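Local coordinates for CDC48 domain-containing protein (Pyrococcus horikoshii, PDB 4UZR) that is of unknown function but assembles into a dodecamer containing a 12-bladed beta-propeller, and may bind ATP, at residues A[31-37]-A[50-56]. Residues are numbered along the deposited sequence.
Sequences VRTGDVI and VVQAYPS
A turn can be held against a neighbouring strand largely through hydrogen bonds to its backbone, and Val50, Thr33 and Ser56, the residues most covered here, illustrate how. Residues 32-35 form a type II beta turn closed by Asp35 N to Arg32 O (3.2 Å); its third position is Gly34, at phi/psi 99/-11, where a CB would jam against the carbonyl of Thr33. Asp35 (chi1 m) folds back so that its OD2 accepts Arg32 N at 2.5 Å. Val50, chi1 t, points toward the turn and bonds to it twice: Val50 N donates to Asp35 O (2.9 Å), and Gly34 N donates to Val50 O (3.0 Å). Val50 CG2 lies 3.6 Å from Val31 CG1 and 4.0 Å from Ile37 CD1, an apolar cluster that Leu26 of helix 18-26 and Leu6 of strand 3-8 extend. The two backbone bonds of Val50 continue the antiparallel hairpin of strands 36-41 and 44-54, in the CDC48 domain 2 part of the chain, a beta-clam, to the point where the second strand turns a corner at Val51. A classic beta bulge there sets Val51 and Gln52 together opposite Lys5 of strand 3-8. Beyond it, Thr33 takes over with side-chain bonding: in the m rotamer, its OG1 accepts Ala53 N at 3.3 Å, while Thr33 N donates to Ser56 OG (3.1 Å, nearly linear). The CA pairs Gly34-Val50, Thr33-Ala53 and Arg32-Ser56 stand 5.1 to 5.2 Å apart. A cis peptide precedes Pro55, and Ser56, chi1 t, points back toward the turn, with its CB 3.3 Å from Thr33 OG1.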
ATOM      1  N   VAL A  31     -18.569 -13.815  39.568  1.00107.91           N
ATOM      2  CA  VAL A  31     -18.518 -13.348  38.187  1.00 94.07           C
ATOM      3  C   VAL A  31     -17.085 -12.979  37.805  1.00 88.86           C
ATOM      4  O   VAL A  31     -16.403 -12.262  38.538  1.00 98.33           O
ATOM      5  CB  VAL A  31     -19.444 -12.136  37.974  1.00 86.99           C
ATOM      6  CG1 VAL A  31     -19.213 -11.519  36.607  1.00 87.33           C
ATOM      7  CG2 VAL A  31     -20.900 -12.546  38.144  1.00 94.58           C
ATOM      8  N   ARG A  32     -16.638 -13.480  36.656  1.00 80.25           N
ATOM      9  CA  ARG A  32     -15.290 -13.221  36.156  1.00 83.56           C
ATOM     10  C   ARG A  32     -15.324 -12.472  34.824  1.00 90.85           C
ATOM     11  O   ARG A  32     -16.340 -12.477  34.128  1.00 85.94           O
ATOM     12  CB  ARG A  32     -14.552 -14.550  35.990  1.00 83.21           C
ATOM     13  CG  ARG A  32     -13.877 -15.051  37.253  1.00101.72           C
ATOM     14  CD  ARG A  32     -13.935 -16.571  37.323  1.00110.95           C
ATOM     15  NE  ARG A  32     -13.292 -17.101  38.522  1.00110.39           N
ATOM     16  CZ  ARG A  32     -12.351 -18.038  38.507  1.00126.19           C
ATOM     17  NH1 ARG A  32     -11.952 -18.559  37.354  1.00139.23           N
ATOM     18  NH2 ARG A  32     -11.816 -18.465  39.643  1.00125.69           N
ATOM     19  N   THR A  33     -14.214 -11.830  34.466  1.00 94.43           N
ATOM     20  CA  THR A  33     -14.104 -11.174  33.166  1.00 87.57           C
ATOM     21  C   THR A  33     -14.215 -12.191  32.032  1.00 95.30           C
ATOM     22  O   THR A  33     -13.500 -13.193  32.016  1.00107.39           O
ATOM     23  CB  THR A  33     -12.766 -10.423  33.021  1.00 81.11           C
ATOM     24  OG1 THR A  33     -12.645  -9.445  34.061  1.00 82.34           O
ATOM     25  CG2 THR A  33     -12.692  -9.727  31.669  1.00 77.22           C
ATOM     26  N   GLY A  34     -15.111 -11.930  31.085  1.00 85.25           N
ATOM     27  CA  GLY A  34     -15.278 -12.809  29.943  1.00 82.92           C
ATOM     28  C   GLY A  34     -16.451 -13.761  30.078  1.00 91.86           C
ATOM     29  O   GLY A  34     -16.827 -14.430  29.116  1.00104.12           O
ATOM     30  N   ASP A  35     -17.023 -13.830  31.277  1.00 87.16           N
ATOM     31  CA  ASP A  35     -18.147 -14.726  31.547  1.00 90.42           C
ATOM     32  C   ASP A  35     -19.388 -14.388  30.727  1.00 92.93           C
ATOM     33  O   ASP A  35     -19.599 -13.237  30.340  1.00 99.31           O
ATOM     34  CB  ASP A  35     -18.503 -14.716  33.036  1.00 71.55           C
ATOM     35  CG  ASP A  35     -17.489 -15.449  33.886  1.00 94.95           C
ATOM     36  OD1 ASP A  35     -16.665 -16.199  33.319  1.00111.02           O
ATOM     37  OD2 ASP A  35     -17.528 -15.290  35.124  1.00 92.56           O
ATOM     38  N   VAL A  36     -20.207 -15.402  30.466  1.00 86.32           N
ATOM     39  CA  VAL A  36     -21.473 -15.209  29.768  1.00 88.04           C
ATOM     40  C   VAL A  36     -22.631 -15.634  30.665  1.00 87.03           C
ATOM     41  O   VAL A  36     -22.700 -16.781  31.106  1.00 94.65           O
ATOM     42  CB  VAL A  36     -21.527 -16.007  28.452  1.00 87.31           C
ATOM     43  CG1 VAL A  36     -22.880 -15.829  27.781  1.00 87.39           C
ATOM     44  CG2 VAL A  36     -20.405 -15.572  27.524  1.00 75.49           C
ATOM     45  N   ILE A  37     -23.538 -14.700  30.929  1.00 84.76           N
ATOM     46  CA  ILE A  37     -24.621 -14.923  31.880  1.00 87.90           C
ATOM     47  C   ILE A  37     -25.989 -14.746  31.229  1.00 89.64           C
ATOM     48  O   ILE A  37     -26.301 -13.676  30.709  1.00104.44           O
ATOM     49  CB  ILE A  37     -24.519 -13.944  33.063  1.00 91.78           C
ATOM     50  CG1 ILE A  37     -23.112 -13.978  33.665  1.00 90.26           C
ATOM     51  CG2 ILE A  37     -25.573 -14.263  34.112  1.00105.59           C
ATOM     52  CD1 ILE A  37     -22.861 -12.898  34.691  1.00 92.65           C
ATOM     53  N   VAL A  50     -19.651 -10.339  30.258  1.00 63.12           N
ATOM     54  CA  VAL A  50     -19.006  -9.490  31.243  1.00 67.03           C
ATOM     55  C   VAL A  50     -17.793  -8.831  30.604  1.00 70.94           C
ATOM     56  O   VAL A  50     -16.697  -9.394  30.600  1.00 71.24           O
ATOM     57  CB  VAL A  50     -18.578 -10.282  32.488  1.00 71.82           C
ATOM     58  CG1 VAL A  50     -18.017  -9.342  33.547  1.00 66.37           C
ATOM     59  CG2 VAL A  50     -19.760 -11.063  33.040  1.00 66.73           C
ATOM     60  N   VAL A  51     -18.011  -7.644  30.045  1.00 70.77           N
ATOM     61  CA  VAL A  51     -16.958  -6.893  29.373  1.00 69.37           C
ATOM     62  C   VAL A  51     -15.795  -6.675  30.323  1.00 79.64           C
ATOM     63  O   VAL A  51     -14.633  -6.837  29.946  1.00 93.39           O
ATOM     64  CB  VAL A  51     -17.468  -5.533  28.861  1.00 68.00           C
ATOM     65  CG1 VAL A  51     -16.340  -4.752  28.202  1.00 60.19           C
ATOM     66  CG2 VAL A  51     -18.616  -5.733  27.893  1.00 69.10           C
ATOM     67  N   GLN A  52     -16.109  -6.316  31.563  1.00 71.58           N
ATOM     68  CA  GLN A  52     -15.064  -6.192  32.574  1.00 74.83           C
ATOM     69  C   GLN A  52     -15.593  -6.398  33.986  1.00 83.07           C
ATOM     70  O   GLN A  52     -16.681  -5.948  34.324  1.00 85.64           O
ATOM     71  CB  GLN A  52     -14.344  -4.844  32.465  1.00 84.08           C
ATOM     72  CG  GLN A  52     -13.111  -4.730  33.357  1.00100.55           C
ATOM     73  CD  GLN A  52     -12.413  -3.389  33.236  1.00103.57           C
ATOM     74  OE1 GLN A  52     -13.051  -2.363  32.999  1.00107.58           O
ATOM     75  NE2 GLN A  52     -11.095  -3.390  33.404  1.00 97.09           N
ATOM     76  N   ALA A  53     -14.815  -7.091  34.807  1.00 82.24           N
ATOM     77  CA  ALA A  53     -15.142  -7.237  36.215  1.00 77.88           C
ATOM     78  C   ALA A  53     -13.993  -6.663  37.028  1.00 84.21           C
ATOM     79  O   ALA A  53     -12.861  -7.133  36.927  1.00 87.19           O
ATOM     80  CB  ALA A  53     -15.371  -8.697  36.562  1.00 69.17           C
ATOM     81  N   TYR A  54     -14.278  -5.635  37.823  1.00 81.22           N
ATOM     82  CA  TYR A  54     -13.236  -5.013  38.632  1.00 95.93           C
ATOM     83  C   TYR A  54     -13.551  -5.084  40.121  1.00 99.09           C
ATOM     84  O   TYR A  54     -14.427  -4.375  40.614  1.00 97.22           O
ATOM     85  CB  TYR A  54     -13.002  -3.561  38.210  1.00109.15           C
ATOM     86  CG  TYR A  54     -11.780  -2.932  38.852  1.00126.29           C
ATOM     87  CD1 TYR A  54     -10.509  -3.153  38.338  1.00130.55           C
ATOM     88  CD2 TYR A  54     -11.900  -2.117  39.973  1.00131.34           C
ATOM     89  CE1 TYR A  54      -9.391  -2.582  38.922  1.00134.98           C
ATOM     90  CE2 TYR A  54     -10.789  -1.541  40.562  1.00134.31           C
ATOM     91  CZ  TYR A  54      -9.536  -1.777  40.033  1.00135.63           C
ATOM     92  OH  TYR A  54      -8.426  -1.206  40.616  1.00138.50           O
ATOM     93  N   PRO A  55     -12.826  -5.947  40.845  1.00 97.96           N
ATOM     94  CA  PRO A  55     -11.771  -6.795  40.283  1.00105.59           C
ATOM     95  C   PRO A  55     -12.325  -8.114  39.743  1.00105.33           C
ATOM     96  O   PRO A  55     -13.534  -8.335  39.786  1.00103.98           O
ATOM     97  CB  PRO A  55     -10.848  -7.044  41.482  1.00109.72           C
ATOM     98  CG  PRO A  55     -11.643  -6.638  42.711  1.00 92.38           C
ATOM     99  CD  PRO A  55     -13.000  -6.181  42.284  1.00 87.28           C
ATOM    100  N   SER A  56     -11.452  -8.967  39.221  1.00103.80           N
ATOM    101  CA  SER A  56     -11.871 -10.272  38.720  1.00103.82           C
ATOM    102  C   SER A  56     -10.931 -11.360  39.236  1.00111.59           C
ATOM    103  O   SER A  56      -9.720 -11.276  39.035  1.00111.26           O
ATOM    104  CB  SER A  56     -11.912 -10.269  37.189  1.00 93.38           C
ATOM    105  OG  SER A  56     -12.030 -11.580  36.665  1.00 93.32           O
TER